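Local coordinates for protein 3-hydroxyacyl-CoA dehydrogenase (Brucella suis, PDB 4O5O) that probably oxidises 3-hydroxyacyl-CoA thioesters with a nicotinamide adenine dinucleotide cofactor, as a member of the short-chain dehydrogenase family, at residues B[124-129]-B[177-182]. Sequence-based numbering, arbitrary orientation.
Sequences IGTFNM and AAMTLP
Between 124-129 and 177-182 one methionine makes every side-chain contact: M179 reaches from helix 167-187 to T126 and F127 on helix 112-137, touching one with its methyl and the other with its sulfur. Both helices belong to the Rossmann-type fold of the short-chain dehydrogenases, and the nearest CA atoms of the two segments, those of F127 and M179, are still 8.8 Å apart, a gap that the long side chain bridges. Its SD comes to 3.9 Å from CD1 of F127, a Met-aromatic contact made obliquely, with the sulfur 70° off the ring normal and the two side chains crossing at about a right angle. The phenylalanine has its CG anti to the backbone N (chi1 -179°); its ring stacks with F115 of a second subunit and meets H110 of that subunit edge-to-face. M179 also packs on A171 of that subunit, so the contact lies where two chains meet. On T126 the hydroxyl turns back to the carbonyl O of N122 in its own helix, and the methyl is what faces the methionine. Behind M179, OG1 of T180 donates to the A177 carbonyl O over 2.8 Å, from above the carbonyl plane, and is also hydrogen-bonded to OG1 of T196. The bend at chi3 of M179 (-68°) turns CE toward T126, where it stops 4.0 Å from CG2.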
ATOM      1  N   ILE B 124       2.275 -12.184 -18.581  1.00  6.03           N
ATOM      2  CA  ILE B 124       1.431 -12.757 -19.613  1.00  6.85           C
ATOM      3  C   ILE B 124       1.205 -14.242 -19.383  1.00  5.57           C
ATOM      4  O   ILE B 124       0.065 -14.718 -19.510  1.00  6.04           O
ATOM      5  CB  ILE B 124       1.930 -12.439 -21.027  1.00  7.31           C
ATOM      6  CG1 ILE B 124       1.918 -10.905 -21.213  1.00  8.99           C
ATOM      7  CG2 ILE B 124       1.050 -13.121 -22.085  1.00  8.56           C
ATOM      8  CD1 ILE B 124       2.589 -10.405 -22.466  1.00 11.55           C
ATOM      9  N   GLY B 125       2.241 -14.977 -19.001  1.00  6.39           N
ATOM     10  CA  GLY B 125       2.079 -16.420 -18.739  1.00  6.72           C
ATOM     11  C   GLY B 125       1.121 -16.711 -17.599  1.00  4.95           C
ATOM     12  O   GLY B 125       0.323 -17.645 -17.657  1.00  6.32           O
ATOM     13  N   THR B 126       1.195 -15.921 -16.544  1.00  4.75           N
ATOM     14  CA  THR B 126       0.296 -16.072 -15.400  1.00  5.27           C
ATOM     15  C   THR B 126      -1.162 -15.769 -15.777  1.00  4.78           C
ATOM     16  O   THR B 126      -2.042 -16.527 -15.461  1.00  5.71           O
ATOM     17  CB  THR B 126       0.798 -15.221 -14.210  1.00  5.94           C
ATOM     18  OG1 THR B 126       1.867 -15.947 -13.563  1.00  6.48           O
ATOM     19  CG2 THR B 126      -0.288 -14.925 -13.179  1.00  6.79           C
ATOM     20  N   PHE B 127      -1.367 -14.732 -16.564  1.00  4.71           N
ATOM     21  CA  PHE B 127      -2.703 -14.418 -17.043  1.00  4.84           C
ATOM     22  C   PHE B 127      -3.221 -15.513 -17.972  1.00  4.23           C
ATOM     23  O   PHE B 127      -4.416 -15.922 -17.881  1.00  4.79           O
ATOM     24  CB  PHE B 127      -2.765 -13.079 -17.759  1.00  5.28           C
ATOM     25  CG  PHE B 127      -4.151 -12.757 -18.226  1.00  6.10           C
ATOM     26  CD1 PHE B 127      -5.103 -12.349 -17.304  1.00  7.36           C
ATOM     27  CD2 PHE B 127      -4.526 -12.920 -19.542  1.00  7.75           C
ATOM     28  CE1 PHE B 127      -6.394 -12.097 -17.684  1.00  8.72           C
ATOM     29  CE2 PHE B 127      -5.820 -12.645 -19.944  1.00  8.77           C
ATOM     30  CZ  PHE B 127      -6.753 -12.237 -19.008  1.00  9.98           C
ATOM     31  N   ASN B 128      -2.363 -15.984 -18.876  1.00  5.53           N
ATOM     32  CA  ASN B 128      -2.775 -17.020 -19.806  1.00  6.57           C
ATOM     33  C   ASN B 128      -3.246 -18.265 -19.070  1.00  6.08           C
ATOM     34  O   ASN B 128      -4.323 -18.814 -19.357  1.00  6.13           O
ATOM     35  CB  ASN B 128      -1.616 -17.375 -20.736  1.00  6.13           C
ATOM     36  CG  ASN B 128      -2.029 -18.343 -21.826  1.00  6.22           C
ATOM     37  OD1 ASN B 128      -3.105 -18.201 -22.419  1.00  7.83           O
ATOM     38  ND2 ASN B 128      -1.181 -19.341 -22.085  1.00  7.41           N
ATOM     39  N   MET B 129      -2.478 -18.723 -18.094  1.00  6.56           N
ATOM     40  CA  MET B 129      -2.904 -19.915 -17.376  1.00  6.33           C
ATOM     41  C   MET B 129      -4.141 -19.638 -16.512  1.00  5.61           C
ATOM     42  O   MET B 129      -5.000 -20.506 -16.385  1.00  6.73           O
ATOM     43  CB  MET B 129      -1.744 -20.477 -16.536  1.00  7.97           C
ATOM     44  CG  MET B 129      -0.581 -20.990 -17.389  1.00  8.10           C
ATOM     45  SD  MET B 129      -1.020 -22.136 -18.687  1.00 11.16           S
ATOM     46  CE  MET B 129      -2.006 -23.341 -17.797  1.00 14.35           C
ATOM     47  N   ALA B 177       0.361  -8.636  -9.033  1.00  4.63           N
ATOM     48  CA  ALA B 177      -0.278  -8.224  -7.800  1.00  4.98           C
ATOM     49  C   ALA B 177      -1.559  -7.419  -8.063  1.00  4.84           C
ATOM     50  O   ALA B 177      -2.615  -7.675  -7.468  1.00  4.79           O
ATOM     51  CB  ALA B 177       0.678  -7.440  -6.918  1.00  5.50           C
ATOM     52  N   ALA B 178      -1.479  -6.460  -8.985  1.00  5.22           N
ATOM     53  CA  ALA B 178      -2.598  -5.531  -9.260  1.00  5.33           C
ATOM     54  C   ALA B 178      -3.792  -6.195  -9.915  1.00  6.04           C
ATOM     55  O   ALA B 178      -4.888  -5.695  -9.806  1.00  6.58           O
ATOM     56  CB  ALA B 178      -2.131  -4.330 -10.078  1.00  6.93           C
ATOM     57  N   MET B 179      -3.558  -7.276 -10.655  1.00  6.46           N
ATOM     58  CA  MET B 179      -4.600  -8.074 -11.276  1.00  7.77           C
ATOM     59  C   MET B 179      -5.499  -8.786 -10.278  1.00  5.65           C
ATOM     60  O   MET B 179      -6.608  -9.204 -10.632  1.00  6.37           O
ATOM     61  CB  MET B 179      -3.997  -9.237 -12.113  1.00 14.84           C
ATOM     62  CG  MET B 179      -3.394  -8.893 -13.403  1.00 18.80           C
ATOM     63  SD  MET B 179      -3.480 -10.366 -14.406  1.00  9.37           S
ATOM     64  CE  MET B 179      -2.391 -11.619 -13.718  1.00  9.33           C
ATOM     65  N   THR B 180      -4.970  -9.061  -9.088  1.00  5.34           N
ATOM     66  CA  THR B 180      -5.641  -9.990  -8.182  1.00  5.21           C
ATOM     67  C   THR B 180      -7.099  -9.523  -7.964  1.00  5.03           C
ATOM     68  O   THR B 180      -8.036 -10.323  -8.043  1.00  6.36           O
ATOM     69  CB  THR B 180      -4.899 -10.107  -6.853  1.00  6.92           C
ATOM     70  OG1 THR B 180      -3.514 -10.304  -7.082  1.00  7.86           O
ATOM     71  CG2 THR B 180      -5.438 -11.241  -6.022  1.00  7.08           C
ATOM     72  N   LEU B 181      -7.285  -8.255  -7.611  1.00  4.96           N
ATOM     73  CA  LEU B 181      -8.622  -7.739  -7.304  1.00  5.18           C
ATOM     74  C   LEU B 181      -9.636  -7.774  -8.443  1.00  4.73           C
ATOM     75  O   LEU B 181     -10.715  -8.337  -8.251  1.00  5.32           O
ATOM     76  CB  LEU B 181      -8.531  -6.363  -6.655  1.00  6.51           C
ATOM     77  CG  LEU B 181      -9.857  -5.754  -6.228  1.00  6.19           C
ATOM     78  CD1 LEU B 181     -10.517  -6.603  -5.132  1.00  7.09           C
ATOM     79  CD2 LEU B 181      -9.627  -4.306  -5.808  1.00  7.30           C
ATOM     80  N   PRO B 182      -9.332  -7.209  -9.622  1.00  5.06           N
ATOM     81  CA  PRO B 182     -10.320  -7.258 -10.679  1.00  5.51           C
ATOM     82  C   PRO B 182     -10.655  -8.675 -11.104  1.00  5.52           C
ATOM     83  O   PRO B 182     -11.802  -8.946 -11.482  1.00  6.46           O
ATOM     84  CB  PRO B 182      -9.656  -6.475 -11.836  1.00  5.64           C
ATOM     85  CG  PRO B 182      -8.189  -6.401 -11.491  1.00  6.05           C
ATOM     86  CD  PRO B 182      -8.188  -6.355  -9.980  1.00  5.49           C
TER